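Local coordinates for protein protocadherin gamma-B3 (Homo sapiens, PDB 5K8R) that probably serves as a calcium-dependent cell-adhesion protein that may help establish and maintain specific neuronal connections in the brain, at residues I112-L117 and A205-P210; I151-E154 and R160-E163; T393-D396 and L402-S405. All coordinates share one frame; numbering follows the deposited sequence.

The contacts lie in extracellular cadherin repeats, interactions 1 and 2 in the second and interaction 3 in the fourth. Interactions 2 and 3 each join the two strands of a beta hairpin by antiparallel backbone bonds, whereas interaction 1 brings a turn against a loop and relies mainly on calcium. Interaction 2 is a surface contact carrying long charged side chains; interactions 1 and 3 are partly buried, and both supply calcium ligands at a junction between repeats, several from interaction 1 and one carboxylate oxygen from interaction 3. The centres of interactions 1 and 2 stand about 28 Å apart; that of interaction 3 is about 68 Å from the first and 96 Å from the second.

Interaction 1 of 3, residues I112-L117 and A205-P210. With CA (calcium ion), chain J; CA (calcium ion), chain I; CA (calcium ion), chain H.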
# COMPACT_ATOMS: atom_id res chain seq x y z
N ILE A 112 -0.69 -12.12 -6.48
CA ILE A 112 -2.08 -12.08 -6.05
C ILE A 112 -2.11 -11.66 -4.58
O ILE A 112 -1.44 -12.28 -3.75
CB ILE A 112 -2.78 -13.44 -6.24
CG1 ILE A 112 -2.80 -13.83 -7.72
CG2 ILE A 112 -4.19 -13.39 -5.67
CD1 ILE A 112 -3.38 -15.21 -7.98
N SER A 113 -2.89 -10.63 -4.27
CA SER A 113 -3.00 -10.18 -2.89
C SER A 113 -3.85 -11.15 -2.08
O SER A 113 -4.76 -11.81 -2.60
CB SER A 113 -3.61 -8.78 -2.83
OG SER A 113 -5.02 -8.84 -2.92
N GLU A 114 -3.55 -11.24 -0.78
CA GLU A 114 -4.29 -12.11 0.11
C GLU A 114 -5.72 -11.63 0.35
O GLU A 114 -6.51 -12.37 0.94
CB GLU A 114 -3.56 -12.24 1.44
CG GLU A 114 -3.11 -10.92 2.02
CD GLU A 114 -2.26 -11.08 3.27
OE1 GLU A 114 -2.37 -12.13 3.94
OE2 GLU A 114 -1.48 -10.16 3.57
N LEU A 115 -6.06 -10.42 -0.09
CA LEU A 115 -7.44 -9.94 -0.01
C LEU A 115 -8.33 -10.51 -1.10
O LEU A 115 -9.52 -10.17 -1.15
CB LEU A 115 -7.46 -8.41 -0.08
CG LEU A 115 -6.96 -7.65 1.15
CD1 LEU A 115 -6.99 -6.15 0.91
CD2 LEU A 115 -7.79 -8.02 2.38
N ALA A 116 -7.79 -11.36 -1.97
CA ALA A 116 -8.60 -11.94 -3.04
C ALA A 116 -9.69 -12.82 -2.45
O ALA A 116 -9.43 -13.71 -1.64
CB ALA A 116 -7.71 -12.76 -3.98
N LEU A 117 -10.93 -12.56 -2.86
CA LEU A 117 -12.07 -13.31 -2.36
C LEU A 117 -12.12 -14.69 -3.01
O LEU A 117 -11.55 -14.93 -4.08
CB LEU A 117 -13.37 -12.56 -2.63
CG LEU A 117 -13.46 -11.14 -2.07
CD1 LEU A 117 -14.80 -10.51 -2.43
CD2 LEU A 117 -13.25 -11.13 -0.57
N ALA A 205 -1.20 -7.89 2.47
CA ALA A 205 -2.21 -6.90 2.82
C ALA A 205 -2.12 -6.60 4.30
O ALA A 205 -1.63 -7.40 5.10
CB ALA A 205 -3.62 -7.39 2.46
N ASN A 206 -2.60 -5.41 4.68
CA ASN A 206 -2.53 -4.97 6.07
C ASN A 206 -3.73 -5.49 6.86
O ASN A 206 -4.55 -4.75 7.39
CB ASN A 206 -2.45 -3.45 6.13
CG ASN A 206 -2.02 -2.95 7.50
OD1 ASN A 206 -1.02 -3.41 8.05
ND2 ASN A 206 -2.78 -2.01 8.05
N ASP A 207 -3.81 -6.82 6.94
CA ASP A 207 -4.90 -7.49 7.64
C ASP A 207 -4.53 -7.88 9.07
O ASP A 207 -5.27 -8.64 9.70
CB ASP A 207 -5.35 -8.73 6.86
CG ASP A 207 -4.18 -9.62 6.44
OD1 ASP A 207 -3.11 -9.55 7.08
OD2 ASP A 207 -4.34 -10.38 5.47
N ASN A 208 -3.42 -7.38 9.59
CA ASN A 208 -2.97 -7.69 10.95
C ASN A 208 -2.64 -6.39 11.68
O ASN A 208 -1.67 -5.71 11.31
CB ASN A 208 -1.76 -8.62 10.93
CG ASN A 208 -2.10 -10.01 10.44
OD1 ASN A 208 -2.59 -10.84 11.21
ND2 ASN A 208 -1.84 -10.27 9.17
N PRO A 209 -3.41 -6.02 12.69
CA PRO A 209 -3.08 -4.83 13.48
C PRO A 209 -1.89 -5.10 14.39
O PRO A 209 -1.54 -6.27 14.62
CB PRO A 209 -4.36 -4.57 14.30
CG PRO A 209 -5.43 -5.39 13.64
CD PRO A 209 -4.72 -6.58 13.07
N PRO A 210 -1.25 -4.07 14.92
CA PRO A 210 -0.19 -4.29 15.91
C PRO A 210 -0.74 -4.92 17.17
O PRO A 210 -1.90 -4.71 17.54
CB PRO A 210 0.36 -2.88 16.17
CG PRO A 210 -0.04 -2.08 14.97
CD PRO A 210 -1.36 -2.65 14.55
CA CA J . -0.94 -9.61 5.87
CA CA I . -3.32 -12.53 6.26
CA CA H . -0.11 -4.52 9.98
O HOH W 1 -5.39 -13.86 5.81
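Glu114 OE2 is gripped from two sources: the calcium ion of chain J at 2.4 Å, and the backbone N-H of Ala205. That hydrogen bond is nearly straight (169°) and uses the anti lone pair of the oxygen, although its N-to-OE2 length is short enough that its exact value is doubtful. The other carboxylate oxygen, Glu114 OE1, reaches the calcium of chain I at 2.5 Å, so one side chain bridges two ions. Asp207 does the same from the opposite direction, with OD1 2.5 Å from the chain J ion and OD2 2.5 Å from the chain I ion; the two carboxylate planes are turned 75° apart. Ala205 O adds a further ligand to the chain J ion at 2.4 Å, and a water joins the chain I ion. Asp171, Glu173, Asp204 and Asp240 complete the pair of sites. Further along 205-210, Asn208 O binds the chain H calcium. Beside this polar cluster, Leu115, within the type I turn from Ser113 to Ala116, packs its CG on Ala205 CB at 3.6 Å. The segment 205-210 belongs to the DxNDNPP linker characteristic of cadherins, here between the second and third repeats. Glu114 OE1 and Asp207 OD2 lie only 3.0 Å apart with no hydrogen bond between them, so their negative charges are probably tolerated because calcium offsets them, consistent with a junction whose rigidity depends on the metal.

Interaction 2 of 3, residues I151-E154 and R160-E163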
# COMPACT_ATOMS: atom_id res chain seq x y z
N ILE A 151 -10.57 -23.20 -14.42
CA ILE A 151 -11.75 -23.24 -15.28
C ILE A 151 -11.27 -23.08 -16.72
O ILE A 151 -10.31 -22.35 -16.98
CB ILE A 151 -12.78 -22.17 -14.91
CG1 ILE A 151 -12.22 -20.76 -15.11
CG2 ILE A 151 -13.23 -22.34 -13.46
CD1 ILE A 151 -13.20 -19.66 -14.77
N GLN A 152 -11.92 -23.78 -17.64
CA GLN A 152 -11.57 -23.73 -19.05
C GLN A 152 -12.72 -23.12 -19.83
O GLN A 152 -13.86 -23.60 -19.74
CB GLN A 152 -11.23 -25.12 -19.59
CG GLN A 152 -10.97 -25.16 -21.08
CD GLN A 152 -10.39 -26.48 -21.55
OE1 GLN A 152 -9.33 -26.89 -21.08
NE2 GLN A 152 -11.08 -27.14 -22.46
N LYS A 153 -12.43 -22.08 -20.59
CA LYS A 153 -13.43 -21.44 -21.44
C LYS A 153 -13.01 -21.55 -22.90
O LYS A 153 -11.92 -22.04 -23.22
CB LYS A 153 -13.63 -19.97 -21.04
CG LYS A 153 -14.24 -19.77 -19.66
CD LYS A 153 -14.48 -18.29 -19.39
CE LYS A 153 -15.16 -18.08 -18.04
NZ LYS A 153 -15.46 -16.64 -17.81
N GLU A 154 -13.89 -21.10 -23.78
CA GLU A 154 -13.63 -21.14 -25.22
C GLU A 154 -13.98 -19.79 -25.83
O GLU A 154 -14.96 -19.15 -25.44
CB GLU A 154 -14.44 -22.25 -25.90
CG GLU A 154 -14.05 -23.66 -25.49
CD GLU A 154 -14.76 -24.73 -26.29
OE1 GLU A 154 -15.58 -24.37 -27.16
OE2 GLU A 154 -14.50 -25.92 -26.05
N ARG A 160 -9.73 -22.99 -27.01
CA ARG A 160 -9.82 -23.03 -25.56
C ARG A 160 -8.78 -22.11 -24.93
O ARG A 160 -7.70 -21.89 -25.48
CB ARG A 160 -9.62 -24.46 -25.04
CG ARG A 160 -10.79 -25.41 -25.30
CD ARG A 160 -10.83 -25.89 -26.74
NE ARG A 160 -11.90 -26.85 -26.97
CZ ARG A 160 -11.74 -28.17 -26.95
NH1 ARG A 160 -12.77 -28.97 -27.17
NH2 ARG A 160 -10.54 -28.68 -26.71
N TYR A 161 -9.12 -21.58 -23.75
CA TYR A 161 -8.19 -20.81 -22.95
C TYR A 161 -8.48 -21.06 -21.48
O TYR A 161 -9.66 -21.22 -21.11
CB TYR A 161 -8.25 -19.31 -23.26
CG TYR A 161 -9.54 -18.62 -22.89
CD1 TYR A 161 -9.68 -17.95 -21.68
CD2 TYR A 161 -10.62 -18.61 -23.76
CE1 TYR A 161 -10.85 -17.31 -21.34
CE2 TYR A 161 -11.81 -17.98 -23.43
CZ TYR A 161 -11.91 -17.33 -22.22
OH TYR A 161 -13.09 -16.69 -21.89
N PRO A 162 -7.45 -21.13 -20.64
CA PRO A 162 -7.67 -21.43 -19.22
C PRO A 162 -7.69 -20.19 -18.34
O PRO A 162 -7.18 -19.13 -18.72
CB PRO A 162 -6.47 -22.32 -18.88
CG PRO A 162 -5.37 -21.75 -19.73
CD PRO A 162 -6.02 -21.21 -21.00
N GLU A 163 -8.28 -20.32 -17.16
CA GLU A 163 -8.30 -19.27 -16.15
C GLU A 163 -8.11 -19.91 -14.78
O GLU A 163 -8.72 -20.95 -14.48
CB GLU A 163 -9.60 -18.47 -16.18
CG GLU A 163 -9.74 -17.52 -17.36
CD GLU A 163 -11.03 -16.73 -17.32
OE1 GLU A 163 -11.98 -17.16 -16.62
OE2 GLU A 163 -11.11 -15.68 -17.99
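Lys153 lies across from Tyr161 and Glu163, and its side chain can be traced atom by atom. CB sits over one face of the Tyr161 ring, 3.4 Å from CZ, a CH-pi type of approach. CG then passes the phenol oxygen, and CD comes within 3.3 Å of Tyr161 OH. Further out, CE lies beside Glu163 OE1, and NZ ends 3.7 Å from the same OE1, a long salt bridge. The chain is extended beyond CG, which lets it run past the tyrosine to the acid. The Tyr161 ring is set over Lys153 by a chi1 of 66°, its CG lying between the backbone N and the carbonyl carbon. Ile151 shares this face of the sheet, its CG1 resting 3.6 Å from Glu163 CB.

Gln152, Glu154, Arg160 and Pro162 occupy the other face. Arg160 and Glu154 run side by side, and Arg160 NE gives Glu154 OE2 a salt-bridge hydrogen bond of 2.9 Å. The bond is bent, 137° at the hydrogen, and meets OE2 from above the carboxylate plane. A bend at chi2 turns the guanidinium, whose NH2 also bonds to Gln138 O. Gln152 NE2 touches Arg160 CG at 3.3 Å, while its OE1 accepts a bond from Tyr140 N; this face therefore meets strand 138-142.

Four backbone bonds, each 2.9 Å between N and O, pair Ile151 with Glu163 and Lys153 with Tyr161. The register is that of a regular antiparallel beta hairpin, strands 148-154 and 160-166, which forms part of a three-stranded sheet in the beta-sandwich of the second cadherin repeat.

Interaction 3 of 3, residues T393-D396 and L402-S405; sequences TATD and LSSS. With CA (calcium ion), chain E.
Ala394 and Ser404 form an antiparallel hydrogen-bonded pair, linked in both directions by N-to-O bonds of 2.9 Å, and the strand axes run at 171° to each other. Beyond this pair, Asp396 N bonds to Leu402 O. Non-hydrogen-bonded pairs flank Ala394 and Ser404, Thr393 with Ser405 and Thr395 with Ser403, where Thr395 CA also makes a CA-H...O contact to Leu402 O.

On the threonine face, the Thr393 methyl CG2 meets Ser405 OG at 3.3 Å, while Thr393 OG1 is held by Gln355 O. Thr395 uses both branches: its OG1 lies 3.2 Å from Ser403 CB, and CG2, placed opposite the backbone N by a chi1 of -55° for OG1, reaches Leu402 O at 3.4 Å. A glycine here would remove both branches and would probably open a gap beside Ser403 CB and leave the Leu402 carbonyl without its methyl neighbour.

At the end of the hairpin Asp396 divides its carboxylate. OD1 accepts the Leu402 N-H on its syn side, 23° out of the carboxylate plane, with a length too short to be trusted exactly. OD2 binds the calcium ion of chain E at 2.7 Å, in a site completed by Asn311, Asn313, Asp343, Asp345 and Asn349. Holding OD1 probably restricts rotation of the carboxylate that presents OD2 to the metal.

Ser404 OG bonds to Pro315 O, tying the hairpin to the linker that enters the fourth repeat. Within the sheet, strand 387-396 lies between strand 403-413 and strand 352-357, to which Thr393 and Thr395 bond through Gln355 and Leu353.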
# COMPACT_ATOMS: atom_id res chain seq x y z
N THR A 393 18.08 20.71 67.56
CA THR A 393 18.46 19.87 66.43
C THR A 393 17.35 18.90 66.11
O THR A 393 16.67 18.39 67.01
CB THR A 393 19.76 19.10 66.72
OG1 THR A 393 19.60 18.31 67.90
CG2 THR A 393 20.92 20.07 66.91
N ALA A 394 17.16 18.63 64.82
CA ALA A 394 16.16 17.68 64.35
C ALA A 394 16.81 16.74 63.35
O ALA A 394 17.52 17.18 62.45
CB ALA A 394 14.96 18.39 63.71
N THR A 395 16.55 15.44 63.50
CA THR A 395 17.13 14.43 62.63
C THR A 395 16.05 13.42 62.26
O THR A 395 15.33 12.93 63.14
CB THR A 395 18.31 13.71 63.30
OG1 THR A 395 19.27 14.68 63.74
CG2 THR A 395 18.97 12.74 62.33
N ASP A 396 15.93 13.11 60.97
CA ASP A 396 14.95 12.12 60.54
C ASP A 396 15.50 10.71 60.73
O ASP A 396 16.64 10.51 61.15
CB ASP A 396 14.54 12.38 59.09
CG ASP A 396 15.72 12.45 58.13
OD1 ASP A 396 16.78 11.84 58.42
OD2 ASP A 396 15.59 13.11 57.08
N LEU A 402 19.07 12.56 57.60
CA LEU A 402 19.33 13.98 57.40
C LEU A 402 18.92 14.75 58.65
O LEU A 402 18.05 14.31 59.41
CB LEU A 402 18.59 14.53 56.18
CG LEU A 402 19.24 14.31 54.80
CD1 LEU A 402 19.17 12.85 54.37
CD2 LEU A 402 18.58 15.20 53.76
N SER A 403 19.55 15.90 58.85
CA SER A 403 19.34 16.67 60.07
C SER A 403 19.42 18.16 59.75
O SER A 403 19.83 18.56 58.66
CB SER A 403 20.35 16.29 61.15
OG SER A 403 21.68 16.53 60.71
N SER A 404 19.03 18.97 60.73
CA SER A 404 19.11 20.42 60.63
C SER A 404 19.11 20.99 62.04
O SER A 404 18.59 20.38 62.98
CB SER A 404 17.96 21.00 59.80
OG SER A 404 16.71 20.74 60.41
N SER A 405 19.69 22.18 62.18
CA SER A 405 19.79 22.86 63.46
C SER A 405 19.23 24.27 63.35
O SER A 405 19.24 24.87 62.28
CB SER A 405 21.25 22.93 63.95
OG SER A 405 21.80 21.64 64.11
CA CA E . 13.44 13.44 55.47